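Local coordinates for methyl-accepting chemotaxis protein, putative (Geobacter sulfurreducens, PDB 3OOV) that probably serves in bacterial chemotaxis signalling, the fragment here being a GAF domain of the kind that often senses small ligands or mediates dimerisation, at the interface of chains A and B. Sequence-based numbering; all coordinates share one arbitrary frame. Chains: chain A/B, Methyl-accepting chemotaxis protein, putative.

The interface of chains A and B. Residues chain A 78, 86, 88, 94-95, 98; chain B 78, 81-84, 86.
The end of helix 74-82 and the turn after it in chain B pack against strand 86-88 and the 94-98 segment of chain A, part of a two-fold symmetric contact between GAF domains, each contact repeated with the chains exchanged. A cation-pi contact joins the chains: B:Arg83, its chain bent at chi3 (-75°), lays NH2 over the centre of the A:Tyr94 ring, 3.6 Å from the centroid, with the guanidinium tilted 25° from the ring. A:Ile88 CD1 covers the opposite face, and the carbonyl of B:Asp82 meets the ring edge in plane, its O 3.2 Å from A:Tyr94 CE1.

Apolar packing continues alongside. The tip of A:Phe98, CZ, points at B:Asp82 CB, while B:Gln84, folded at chi2 (-53°), crosses A:Tyr86 with CG 3.5 Å from its CD1. A:Pro95 CG touches the methyl CG2 of B:Thr81 more loosely.

Hydrogen bonds within chain B brace this surface. B:Gln84 NE2 donates to B:Asp82 O (3.0 Å) from above the carbonyl plane, and B:Tyr86 OH meets the syn lone pair of B:Asp82 OD1 at 2.6 Å, which helps to orient the carboxylate.

Near the axis, water 1 bridges the amines of A:Lys78 and B:Lys78, whose NZ atoms stand 4.3 Å apart; B:Asp82 nearby may temper their repulsion. With its twin, the patch holds the two domains together in the crystal, possibly reflecting dimerisation of the receptor.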
loop_
_atom_site.group_PDB
_atom_site.type_symbol
_atom_site.label_atom_id
_atom_site.label_comp_id
_atom_site.label_asym_id
_atom_site.label_seq_id
_atom_site.Cartn_x
_atom_site.Cartn_y
_atom_site.Cartn_z
ATOM N N LYS A 78 -4.326 -8.996 6.656
ATOM C CA LYS A 78 -4.557 -7.532 6.479
ATOM C C LYS A 78 -4.568 -7.144 5.064
ATOM O O LYS A 78 -5.390 -6.281 4.677
ATOM C CB LYS A 78 -3.564 -6.679 7.245
ATOM C CG LYS A 78 -3.845 -6.665 8.725
ATOM C CD LYS A 78 -2.571 -6.651 9.555
ATOM C CE LYS A 78 -1.937 -5.291 9.484
ATOM N NZ LYS A 78 -2.960 -4.257 10.014
ATOM N N TYR A 86 1.016 -4.662 0.834
ATOM C CA TYR A 86 1.867 -4.488 2.022
ATOM C C TYR A 86 3.292 -4.793 1.613
ATOM O O TYR A 86 3.591 -5.906 1.191
ATOM C CB TYR A 86 1.467 -5.367 3.223
ATOM C CG TYR A 86 0.310 -4.774 4.020
ATOM C CD1 TYR A 86 0.524 -3.952 5.129
ATOM C CD2 TYR A 86 -1.030 -5.002 3.620
ATOM C CE1 TYR A 86 -0.593 -3.422 5.873
ATOM C CE2 TYR A 86 -2.134 -4.414 4.306
ATOM C CZ TYR A 86 -1.912 -3.649 5.426
ATOM O OH TYR A 86 -3.037 -3.094 6.058
ATOM N N ILE A 88 6.827 -5.183 3.002
ATOM C CA ILE A 88 7.349 -5.368 4.343
ATOM C C ILE A 88 8.854 -5.640 4.211
ATOM O O ILE A 88 9.276 -6.731 3.839
ATOM C CB ILE A 88 6.627 -6.523 5.105
ATOM C CG1 ILE A 88 5.087 -6.291 5.135
ATOM C CG2 ILE A 88 7.138 -6.647 6.574
ATOM C CD1 ILE A 88 4.657 -5.164 6.035
ATOM N N TYR A 94 7.821 -3.760 12.210
ATOM C CA TYR A 94 6.391 -3.487 12.156
ATOM C C TYR A 94 5.708 -3.956 13.433
ATOM O O TYR A 94 6.259 -4.741 14.154
ATOM C CB TYR A 94 5.753 -4.134 10.878
ATOM C CG TYR A 94 6.197 -3.394 9.636
ATOM C CD1 TYR A 94 5.505 -2.268 9.133
ATOM C CD2 TYR A 94 7.398 -3.734 9.029
ATOM C CE1 TYR A 94 5.990 -1.594 8.003
ATOM C CE2 TYR A 94 7.839 -3.077 7.979
ATOM C CZ TYR A 94 7.158 -1.993 7.481
ATOM O OH TYR A 94 7.724 -1.392 6.379
ATOM N N PRO A 95 4.474 -3.461 13.707
ATOM C CA PRO A 95 3.740 -3.923 14.903
ATOM C C PRO A 95 3.580 -5.433 14.898
ATOM O O PRO A 95 3.596 -6.077 13.824
ATOM C CB PRO A 95 2.358 -3.275 14.771
ATOM C CG PRO A 95 2.521 -2.131 13.781
ATOM C CD PRO A 95 3.681 -2.533 12.869
ATOM N N PHE A 98 1.587 -7.891 12.720
ATOM C CA PHE A 98 2.020 -8.220 11.369
ATOM C C PHE A 98 2.542 -9.650 11.277
ATOM O O PHE A 98 2.396 -10.260 10.227
ATOM C CB PHE A 98 3.075 -7.260 10.802
ATOM C CG PHE A 98 2.513 -5.948 10.302
ATOM C CD1 PHE A 98 1.501 -5.299 10.988
ATOM C CD2 PHE A 98 3.039 -5.339 9.160
ATOM C CE1 PHE A 98 0.995 -4.098 10.511
ATOM C CE2 PHE A 98 2.565 -4.121 8.701
ATOM C CZ PHE A 98 1.537 -3.506 9.367
ATOM N N LYS B 78 -4.064 4.454 10.199
ATOM C CA LYS B 78 -3.523 3.169 9.754
ATOM C C LYS B 78 -2.166 3.441 9.105
ATOM O O LYS B 78 -1.214 2.744 9.414
ATOM C CB LYS B 78 -4.499 2.473 8.757
ATOM C CG LYS B 78 -5.790 1.871 9.464
ATOM C CD LYS B 78 -6.740 1.045 8.504
ATOM C CE LYS B 78 -6.294 -0.418 8.309
ATOM N NZ LYS B 78 -5.861 -1.155 9.563
ATOM N N THR B 81 0.569 4.124 11.588
ATOM C CA THR B 81 0.888 2.917 12.289
ATOM C C THR B 81 1.704 1.972 11.403
ATOM O O THR B 81 2.656 1.398 11.900
ATOM C CB THR B 81 -0.375 2.238 12.858
ATOM O OG1 THR B 81 -1.083 3.214 13.644
ATOM C CG2 THR B 81 0.007 1.055 13.773
ATOM N N ASP B 82 1.370 1.848 10.117
ATOM C CA ASP B 82 1.958 0.757 9.334
ATOM C C ASP B 82 2.892 1.156 8.240
ATOM O O ASP B 82 3.473 0.285 7.596
ATOM C CB ASP B 82 0.988 -0.351 8.856
ATOM C CG ASP B 82 -0.232 0.128 8.136
ATOM O OD1 ASP B 82 -0.199 0.873 7.102
ATOM O OD2 ASP B 82 -1.292 -0.362 8.594
ATOM N N ARG B 83 2.985 2.470 8.026
ATOM C CA ARG B 83 3.834 3.060 6.976
ATOM C C ARG B 83 3.599 2.496 5.581
ATOM O O ARG B 83 4.510 2.412 4.770
ATOM C CB ARG B 83 5.334 3.015 7.344
ATOM C CG ARG B 83 5.590 3.349 8.761
ATOM C CD ARG B 83 7.098 3.317 9.067
ATOM N NE ARG B 83 7.681 1.973 9.185
ATOM C CZ ARG B 83 7.589 1.210 10.274
ATOM N NH1 ARG B 83 6.890 1.623 11.339
ATOM N NH2 ARG B 83 8.197 0.024 10.300
ATOM N N GLN B 84 2.366 2.171 5.257
ATOM C CA GLN B 84 2.062 1.778 3.910
ATOM C C GLN B 84 1.456 2.961 3.175
ATOM O O GLN B 84 0.906 3.871 3.803
ATOM C CB GLN B 84 1.069 0.564 3.923
ATOM C CG GLN B 84 1.548 -0.691 4.631
ATOM C CD GLN B 84 2.902 -1.179 4.129
ATOM O OE1 GLN B 84 3.076 -1.459 2.955
ATOM N NE2 GLN B 84 3.868 -1.202 5.004
ATOM N N TYR B 86 -1.714 4.029 1.044
ATOM C CA TYR B 86 -3.091 3.620 0.729
ATOM C C TYR B 86 -3.630 4.334 -0.487
ATOM O O TYR B 86 -3.633 5.552 -0.551
ATOM C CB TYR B 86 -4.031 3.816 1.925
ATOM C CG TYR B 86 -3.669 2.932 3.105
ATOM C CD1 TYR B 86 -4.361 1.753 3.350
ATOM C CD2 TYR B 86 -2.643 3.260 3.952
ATOM C CE1 TYR B 86 -3.996 0.902 4.445
ATOM C CE2 TYR B 86 -2.307 2.452 5.049
ATOM C CZ TYR B 86 -2.988 1.250 5.250
ATOM O OH TYR B 86 -2.665 0.398 6.312
HETATM O O HOH W 1 -5.134 -3.753 8.810
#